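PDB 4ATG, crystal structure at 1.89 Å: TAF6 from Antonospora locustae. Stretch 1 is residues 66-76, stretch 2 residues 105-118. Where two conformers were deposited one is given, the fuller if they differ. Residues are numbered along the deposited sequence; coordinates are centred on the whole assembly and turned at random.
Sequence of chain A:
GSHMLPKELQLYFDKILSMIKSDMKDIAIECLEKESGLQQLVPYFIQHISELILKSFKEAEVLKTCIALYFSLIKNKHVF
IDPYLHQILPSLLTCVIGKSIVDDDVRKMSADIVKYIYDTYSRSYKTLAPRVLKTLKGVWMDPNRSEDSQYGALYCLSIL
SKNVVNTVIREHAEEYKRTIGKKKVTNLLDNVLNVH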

ATOM      1  N   CYS A  66       9.587   1.822   2.461  1.00 16.70           N
ATOM      2  CA  CYS A  66       8.438   1.807   3.396  1.00 16.00           C
ATOM      3  C   CYS A  66       7.469   0.696   3.066  1.00 19.06           C
ATOM      4  O   CYS A  66       7.049  -0.038   3.955  1.00 18.69           O
ATOM      5  N   ILE A  67       7.158   0.540   1.776  1.00 16.98           N
ATOM      6  CA  ILE A  67       6.250  -0.514   1.298  1.00 15.20           C
ATOM      7  C   ILE A  67       6.851  -1.881   1.609  1.00 17.51           C
ATOM      8  O   ILE A  67       6.140  -2.776   2.064  1.00 17.37           O
ATOM      9  N   ALA A  68       8.165  -2.045   1.365  1.00 15.03           N
ATOM     10  CA  ALA A  68       8.881  -3.311   1.619  1.00 12.98           C
ATOM     11  C   ALA A  68       8.914  -3.626   3.100  1.00 14.71           C
ATOM     12  O   ALA A  68       8.785  -4.793   3.444  1.00 13.34           O
ATOM     13  N   LEU A  69       9.047  -2.593   3.985  1.00 13.46           N
ATOM     14  CA  LEU A  69       9.029  -2.819   5.441  1.00 13.18           C
ATOM     15  C   LEU A  69       7.649  -3.305   5.873  1.00 15.83           C
ATOM     16  O   LEU A  69       7.538  -4.188   6.735  1.00 14.69           O
ATOM     17  N   TYR A  70       6.581  -2.731   5.306  1.00 13.53           N
ATOM     18  CA  TYR A  70       5.233  -3.231   5.653  1.00 12.41           C
ATOM     19  C   TYR A  70       5.109  -4.712   5.274  1.00 15.78           C
ATOM     20  O   TYR A  70       4.592  -5.511   6.056  1.00 14.78           O
ATOM     21  N   PHE A  71       5.566  -5.072   4.070  1.00 13.86           N
ATOM     22  CA  PHE A  71       5.473  -6.456   3.598  1.00 11.76           C
ATOM     23  C   PHE A  71       6.297  -7.380   4.481  1.00 15.34           C
ATOM     24  O   PHE A  71       5.896  -8.513   4.727  1.00 14.07           O
ATOM     25  N   SER A  72       7.464  -6.908   4.966  1.00 11.37           N
ATOM     26  CA  SER A  72       8.298  -7.737   5.847  1.00 12.05           C
ATOM     27  C   SER A  72       7.521  -8.046   7.124  1.00 14.67           C
ATOM     28  O   SER A  72       7.508  -9.185   7.561  1.00 15.33           O
ATOM     29  N   LEU A  73       6.890  -7.032   7.726  1.00 12.63           N
ATOM     30  CA  LEU A  73       6.139  -7.253   8.984  1.00 13.41           C
ATOM     31  C   LEU A  73       4.934  -8.177   8.728  1.00 15.66           C
ATOM     32  O   LEU A  73       4.667  -9.096   9.518  1.00 14.02           O
ATOM     33  N   ILE A  74       4.268  -7.995   7.574  1.00 12.81           N
ATOM     34  CA  ILE A  74       3.127  -8.866   7.197  1.00 12.65           C
ATOM     35  C   ILE A  74       3.594 -10.329   7.077  1.00 16.76           C
ATOM     36  O   ILE A  74       2.880 -11.241   7.508  1.00 15.05           O
ATOM     37  N   LYS A  75       4.789 -10.554   6.501  1.00 12.17           N
ATOM     38  CA  LYS A  75       5.355 -11.910   6.301  1.00 13.16           C
ATOM     39  C   LYS A  75       6.091 -12.537   7.488  1.00 18.33           C
ATOM     40  O   LYS A  75       6.386 -13.736   7.463  1.00 18.11           O
ATOM     41  N   ASN A  76       6.438 -11.738   8.484  1.00 14.41           N
ATOM     42  CA  ASN A  76       7.201 -12.216   9.644  1.00 13.58           C
ATOM     43  C   ASN A  76       6.432 -13.248  10.442  1.00 17.60           C
ATOM     44  O   ASN A  76       5.384 -12.955  11.008  1.00 16.04           O
ATOM     45  N   ASP A 105       5.973   3.188 -10.602  1.00 27.24           N
ATOM     46  CA  ASP A 105       6.484   1.967  -9.968  1.00 26.62           C
ATOM     47  C   ASP A 105       6.133   1.916  -8.474  1.00 26.29           C
ATOM     48  O   ASP A 105       5.926   0.827  -7.933  1.00 22.54           O
ATOM     49  N   VAL A 106       6.068   3.075  -7.817  1.00 22.44           N
ATOM     50  CA  VAL A 106       5.688   3.146  -6.393  1.00 21.47           C
ATOM     51  C   VAL A 106       4.225   2.728  -6.258  1.00 22.82           C
ATOM     52  O   VAL A 106       3.885   1.921  -5.404  1.00 19.55           O
ATOM     53  N   ARG A 107       3.373   3.284  -7.110  1.00 22.22           N
ATOM     54  CA  ARG A 107       1.941   3.009  -7.089  1.00 21.35           C
ATOM     55  C   ARG A 107       1.674   1.528  -7.311  1.00 19.88           C
ATOM     56  O   ARG A 107       0.881   0.934  -6.586  1.00 18.52           O
ATOM     57  N   LYS A 108       2.335   0.943  -8.302  1.00 16.96           N
ATOM     58  CA  LYS A 108       2.167  -0.469  -8.626  1.00 16.23           C
ATOM     59  C   LYS A 108       2.702  -1.362  -7.519  1.00 19.58           C
ATOM     60  O   LYS A 108       2.063  -2.377  -7.205  1.00 20.32           O
ATOM     61  N   MET A 109       3.881  -1.011  -6.943  1.00 16.44           N
ATOM     62  CA  MET A 109       4.500  -1.809  -5.877  0.50 14.12           C
ATOM     63  C   MET A 109       3.574  -1.857  -4.665  1.00 17.85           C
ATOM     64  O   MET A 109       3.354  -2.925  -4.104  1.00 17.28           O
ATOM     65  N   SER A 110       3.036  -0.688  -4.268  1.00 15.17           N
ATOM     66  CA  SER A 110       2.106  -0.626  -3.133  0.50 13.74           C
ATOM     67  C   SER A 110       0.835  -1.404  -3.458  1.00 17.63           C
ATOM     68  O   SER A 110       0.333  -2.113  -2.599  1.00 15.09           O
ATOM     69  N   ALA A 111       0.323  -1.289  -4.723  1.00 15.47           N
ATOM     70  CA  ALA A 111      -0.894  -1.995  -5.163  1.00 15.68           C
ATOM     71  C   ALA A 111      -0.713  -3.516  -5.036  1.00 17.37           C
ATOM     72  O   ALA A 111      -1.658  -4.215  -4.658  1.00 16.16           O
ATOM     73  N   ASP A 112       0.513  -4.023  -5.311  1.00 15.59           N
ATOM     74  CA  ASP A 112       0.852  -5.437  -5.182  1.00 14.78           C
ATOM     75  C   ASP A 112       0.704  -5.910  -3.733  1.00 16.47           C
ATOM     76  O   ASP A 112       0.258  -7.040  -3.490  1.00 14.87           O
ATOM     77  N   ILE A 113       1.067  -5.044  -2.772  1.00 13.88           N
ATOM     78  CA  ILE A 113       0.943  -5.400  -1.346  1.00 13.35           C
ATOM     79  C   ILE A 113      -0.499  -5.338  -0.929  1.00 16.92           C
ATOM     80  O   ILE A 113      -0.955  -6.213  -0.181  1.00 15.12           O
ATOM     81  N   VAL A 114      -1.243  -4.344  -1.423  1.00 13.56           N
ATOM     82  CA  VAL A 114      -2.696  -4.289  -1.152  1.00 13.79           C
ATOM     83  C   VAL A 114      -3.345  -5.586  -1.649  1.00 17.22           C
ATOM     84  O   VAL A 114      -4.231  -6.124  -0.976  1.00 18.12           O
ATOM     85  N   LYS A 115      -2.920  -6.079  -2.826  1.00 12.89           N
ATOM     86  CA  LYS A 115      -3.467  -7.331  -3.381  1.00 12.62           C
ATOM     87  C   LYS A 115      -3.151  -8.516  -2.468  1.00 16.16           C
ATOM     88  O   LYS A 115      -4.013  -9.344  -2.212  1.00 16.31           O
ATOM     89  N   TYR A 116      -1.939  -8.584  -1.967  1.00 13.88           N
ATOM     90  CA  TYR A 116      -1.540  -9.677  -1.067  1.00 14.27           C
ATOM     91  C   TYR A 116      -2.446  -9.683   0.173  1.00 16.36           C
ATOM     92  O   TYR A 116      -2.884 -10.754   0.612  1.00 15.59           O
ATOM     93  N   ILE A 117      -2.710  -8.509   0.728  1.00 13.57           N
ATOM     94  CA  ILE A 117      -3.575  -8.390   1.926  1.00 14.04           C
ATOM     95  C   ILE A 117      -4.988  -8.802   1.562  1.00 17.34           C
ATOM     96  O   ILE A 117      -5.604  -9.587   2.275  1.00 17.54           O
ATOM     97  N   TYR A 118      -5.480  -8.288   0.431  1.00 15.10           N
ATOM     98  CA  TYR A 118      -6.812  -8.618  -0.071  1.00 16.36           C
ATOM     99  C   TYR A 118      -6.945 -10.139  -0.217  1.00 20.31           C
ATOM    100  O   TYR A 118      -7.898 -10.733   0.303  1.00 20.02           O
TER

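Residues 66-75 and 105-118 are helical, and the two helices run in nearly the same direction, with 14° between their axes. The axes come within 10.0 Å of each other. The backbones are nearer at the start of the contact: Ile 67 CA lies 6.1 Å from Ser 110 CA, whereas Ile 74 CA lies 8.5 Å from Ile 117 CA. Ile 67 and Met 109 pack at the closer end, with Phe 71 and Tyr 116 farther on. The two stretches together bury 552 Å² of surface. Three residues account for much of it: Ile 67, Tyr 116 and Ile 113.

Ile 67 has the largest covered area. Its CA-to-CB bond points toward the second helix, with chi1 m and chi2 t. The side chain is a knob in a hole formed by Val 106, Met 109, Ser 110 and Ile 113. Ile 67 CD1 lies 3.9 Å from Val 106 CG1 and 3.8 Å from Ser 110 CB. Ile 67 CD1 is also 3.8 Å from the backbone atom Val 106 O. Ile 67 CG2 lies 3.8 Å from Met 109 CG and 3.7 Å from Ile 113 CG1. CD1 thus lies toward Val 106 and CG2 toward Ile 113, with Ser 110 near both. Met 109 is extended, with all three chi angles t. This carries Met 109 CE across to the first helix, 4.1 Å from Ala 68 CB. Two conformers were deposited for Met 109, and the description follows the one given here. Ser 110, with chi1 t, offers its CB to the contact, while its OG is hydrogen-bonded elsewhere in the structure.

Ile 113 also points toward its partner helix, with chi1 and chi2 both m. It links the hole around Ile 67 to the aromatic part of the contact. Ile 113 CD1 sits over one face of the Phe 71 ring, 3.6 Å from Phe 71 CG, in a CH-pi arrangement. Ile 113 CG2 lies 4.0 Å from Ile 74 CD1. Phe 71 starts sideways, but chi1 t brings its ring nearer to the second helix.

Tyr 116 points toward the first helix with chi1 t and chi2 at 87°. Phe 71 presents its edge to the face of this ring. The planes meet at 83°, with the ring centroids 5.2 Å apart, and Phe 71 CE1 is 3.8 Å from Tyr 116 CG. Ile 74, m at chi1 and t at chi2, places Ile 74 CG2 at 3.7 Å from Tyr 116 CE2. Ile 74 CD1 reaches Ile 117 CD1 at 3.8 Å.

The polar contact lies at the outer end of the tyrosine. Lys 75 is exposed and starts sideways. Its first three chi angles are m and chi4 is t, so the chain bends back toward the second helix. Lys 75 NZ donates a hydrogen bond to Tyr 116 OH at 3.0 Å. This is the only hydrogen bond between the stretches; the rest of the packing is mainly apolar.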

ATOM      1  CB  CYS A  66       7.748   3.159   3.407  1.00 17.13           C
ATOM      2  SG  CYS A  66       8.739   4.465   4.176  1.00 21.91           S
ATOM      3  CB  ILE A  67       5.984  -0.290  -0.223  1.00 18.53           C
ATOM      4  CG1 ILE A  67       5.177   1.017  -0.441  1.00 19.61           C
ATOM      5  CG2 ILE A  67       5.238  -1.506  -0.839  1.00 16.95           C
ATOM      6  CD1 ILE A  67       5.328   1.619  -1.939  1.00 22.45           C
ATOM      7  CB  ALA A  68      10.297  -3.245   1.052  1.00 14.60           C
ATOM      8  CB  LEU A  69       9.421  -1.552   6.200  1.00 13.50           C
ATOM      9  CG  LEU A  69      10.916  -1.138   6.070  1.00 17.62           C
ATOM     10  CD1 LEU A  69      11.119   0.245   6.692  1.00 17.94           C
ATOM     11  CD2 LEU A  69      11.802  -2.116   6.802  1.00 15.94           C
ATOM     12  CB  TYR A  70       4.147  -2.478   4.899  1.00 13.73           C
ATOM     13  CG  TYR A  70       3.792  -1.108   5.447  1.00 15.51           C
ATOM     14  CD1 TYR A  70       3.890  -0.828   6.813  1.00 16.90           C
ATOM     15  CD2 TYR A  70       3.283  -0.120   4.612  1.00 16.22           C
ATOM     16  CE1 TYR A  70       3.503   0.416   7.325  1.00 17.97           C
ATOM     17  CE2 TYR A  70       2.880   1.116   5.113  1.00 18.34           C
ATOM     18  CZ  TYR A  70       3.008   1.385   6.465  1.00 23.97           C
ATOM     19  OH  TYR A  70       2.638   2.620   6.927  1.00 22.90           O
ATOM     20  CB  PHE A  71       5.914  -6.544   2.112  1.00 13.71           C
ATOM     21  CG  PHE A  71       5.588  -7.880   1.463  1.00 14.72           C
ATOM     22  CD1 PHE A  71       4.317  -8.440   1.584  1.00 16.72           C
ATOM     23  CD2 PHE A  71       6.557  -8.583   0.757  1.00 16.98           C
ATOM     24  CE1 PHE A  71       4.016  -9.679   0.990  1.00 17.27           C
ATOM     25  CE2 PHE A  71       6.257  -9.820   0.167  1.00 18.78           C
ATOM     26  CZ  PHE A  71       4.993 -10.358   0.293  1.00 17.30           C
ATOM     27  CB  SER A  72       9.594  -7.017   6.226  1.00 15.80           C
ATOM     28  OG  SER A  72      10.550  -7.022   5.176  1.00 15.61           O
ATOM     29  CB  LEU A  73       5.665  -5.901   9.536  1.00 13.88           C
ATOM     30  CG  LEU A  73       6.742  -4.975  10.130  1.00 16.91           C
ATOM     31  CD1 LEU A  73       6.098  -3.626  10.542  1.00 18.58           C
ATOM     32  CD2 LEU A  73       7.391  -5.601  11.348  1.00 18.73           C
ATOM     33  CB  ILE A  74       2.458  -8.350   5.884  1.00 15.79           C
ATOM     34  CG1 ILE A  74       1.726  -7.017   6.118  1.00 15.57           C
ATOM     35  CG2 ILE A  74       1.463  -9.405   5.284  1.00 18.08           C
ATOM     36  CD1 ILE A  74       1.427  -6.276   4.826  1.00 18.03           C
ATOM     37  CB  LYS A  75       6.293 -11.940   5.080  1.00 15.43           C
ATOM     38  CG  LYS A  75       5.597 -11.699   3.725  1.00 20.29           C
ATOM     39  CD  LYS A  75       4.650 -12.827   3.304  1.00 36.36           C
ATOM     40  CE  LYS A  75       5.319 -13.971   2.570  1.00 47.22           C
ATOM     41  NZ  LYS A  75       4.317 -14.915   1.993  1.00 51.81           N
ATOM     42  CB  ASN A  76       7.696 -11.020  10.501  1.00 14.20           C
ATOM     43  CG  ASN A  76       8.704 -11.367  11.566  1.00 16.93           C
ATOM     44  OD1 ASN A  76       8.735 -12.483  12.083  1.00 16.70           O
ATOM     45  ND2 ASN A  76       9.580 -10.415  11.904  1.00 11.71           N
ATOM     46  CB  ASP A 105       8.005   1.861 -10.152  1.00 29.80           C
ATOM     47  CG  ASP A 105       8.431   1.477 -11.554  1.00 44.04           C
ATOM     48  OD1 ASP A 105       7.566   1.006 -12.334  1.00 44.40           O
ATOM     49  OD2 ASP A 105       9.635   1.609 -11.864  1.00 51.42           O
ATOM     50  CB  VAL A 106       5.932   4.557  -5.786  1.00 25.16           C
ATOM     51  CG1 VAL A 106       5.293   4.686  -4.395  1.00 24.02           C
ATOM     52  CG2 VAL A 106       7.421   4.872  -5.732  1.00 25.81           C
ATOM     53  CB  ARG A 107       1.224   3.821  -8.163  1.00 19.92           C
ATOM     54  CG  ARG A 107       1.370   5.326  -7.980  1.00 25.33           C
ATOM     55  CD  ARG A 107       0.634   6.072  -9.082  1.00 25.76           C
ATOM     56  NE  ARG A 107       0.859   7.516  -8.991  1.00 23.43           N
ATOM     57  CZ  ARG A 107       0.204   8.337  -8.177  1.00 31.47           C
ATOM     58  NH1 ARG A 107      -0.747   7.876  -7.379  1.00 26.04           N
ATOM     59  NH2 ARG A 107       0.500   9.624  -8.151  1.00 27.50           N
ATOM     60  CB  LYS A 108       2.863  -0.807  -9.942  1.00 18.96           C
ATOM     61  CG  LYS A 108       2.181  -0.177 -11.148  1.00 26.98           C
ATOM     62  CD  LYS A 108       3.003  -0.466 -12.389  1.00 33.31           C
ATOM     63  CE  LYS A 108       2.275  -0.032 -13.616  1.00 42.99           C
ATOM     64  NZ  LYS A 108       3.198   0.059 -14.778  1.00 60.06           N
ATOM     65  CB  MET A 109       5.851  -1.214  -5.463  0.50 15.39           C
ATOM     66  CG  MET A 109       6.537  -2.014  -4.394  0.50 16.57           C
ATOM     67  SD  MET A 109       7.962  -1.126  -3.746  0.50 18.25           S
ATOM     68  CE  MET A 109       8.582  -2.307  -2.607  0.50 12.83           C
ATOM     69  CB  SER A 110       1.747   0.809  -2.784  0.50 14.84           C
ATOM     70  OG  SER A 110       0.879   0.796  -1.659  0.50 13.66           O
ATOM     71  CB  ALA A 111      -1.231  -1.629  -6.612  1.00 17.79           C
ATOM     72  CB  ASP A 112       2.271  -5.683  -5.662  1.00 15.92           C
ATOM     73  CG  ASP A 112       2.455  -5.462  -7.155  1.00 23.75           C
ATOM     74  OD1 ASP A 112       1.442  -5.532  -7.900  1.00 24.11           O
ATOM     75  OD2 ASP A 112       3.609  -5.234  -7.581  1.00 24.16           O
ATOM     76  CB  ILE A 113       1.908  -4.583  -0.425  1.00 15.74           C
ATOM     77  CG1 ILE A 113       3.374  -4.643  -0.995  1.00 15.02           C
ATOM     78  CG2 ILE A 113       1.866  -5.145   1.040  1.00 16.48           C
ATOM     79  CD1 ILE A 113       3.957  -6.052  -1.233  1.00 17.08           C
ATOM     80  CB  VAL A 114      -3.376  -3.061  -1.801  1.00 17.65           C
ATOM     81  CG1 VAL A 114      -4.913  -3.149  -1.728  1.00 17.90           C
ATOM     82  CG2 VAL A 114      -2.886  -1.768  -1.163  1.00 16.93           C
ATOM     83  CB  LYS A 115      -2.946  -7.599  -4.798  1.00 14.84           C
ATOM     84  CG  LYS A 115      -3.302  -9.024  -5.291  1.00 17.68           C
ATOM     85  CD  LYS A 115      -2.807  -9.316  -6.693  1.00 25.00           C
ATOM     86  CE  LYS A 115      -3.086 -10.760  -7.101  1.00 23.45           C
ATOM     87  NZ  LYS A 115      -4.504 -11.146  -6.829  1.00 23.98           N
ATOM     88  CB  TYR A 116      -0.080  -9.496  -0.631  1.00 16.27           C
ATOM     89  CG  TYR A 116       0.394 -10.637   0.240  1.00 19.35           C
ATOM     90  CD1 TYR A 116       0.920 -11.791  -0.323  1.00 22.33           C
ATOM     91  CD2 TYR A 116       0.244 -10.594   1.630  1.00 21.05           C
ATOM     92  CE1 TYR A 116       1.323 -12.865   0.470  1.00 23.97           C
ATOM     93  CE2 TYR A 116       0.668 -11.654   2.435  1.00 22.48           C
ATOM     94  CZ  TYR A 116       1.189 -12.794   1.844  1.00 32.15           C
ATOM     95  OH  TYR A 116       1.633 -13.849   2.601  1.00 39.44           O
ATOM     96  CB  ILE A 117      -3.512  -6.952   2.490  1.00 15.97           C
ATOM     97  CG1 ILE A 117      -2.099  -6.649   3.043  1.00 14.67           C
ATOM     98  CG2 ILE A 117      -4.606  -6.726   3.581  1.00 17.36           C
ATOM     99  CD1 ILE A 117      -1.863  -5.124   3.411  1.00 20.30           C
ATOM    100  CB  TYR A 118      -7.053  -7.907  -1.418  1.00 17.63           C
ATOM    101  CG  TYR A 118      -8.444  -8.078  -1.973  1.00 20.78           C
ATOM    102  CD1 TYR A 118      -9.447  -7.152  -1.688  1.00 23.01           C
ATOM    103  CD2 TYR A 118      -8.724  -9.070  -2.910  1.00 22.89           C
ATOM    104  CE1 TYR A 118     -10.715  -7.256  -2.265  1.00 24.13           C
ATOM    105  CE2 TYR A 118      -9.999  -9.198  -3.471  1.00 24.43           C
ATOM    106  CZ  TYR A 118     -10.984  -8.282  -3.153  1.00 31.45           C
ATOM    107  OH  TYR A 118     -12.232  -8.393  -3.720  1.00 32.49           O
TER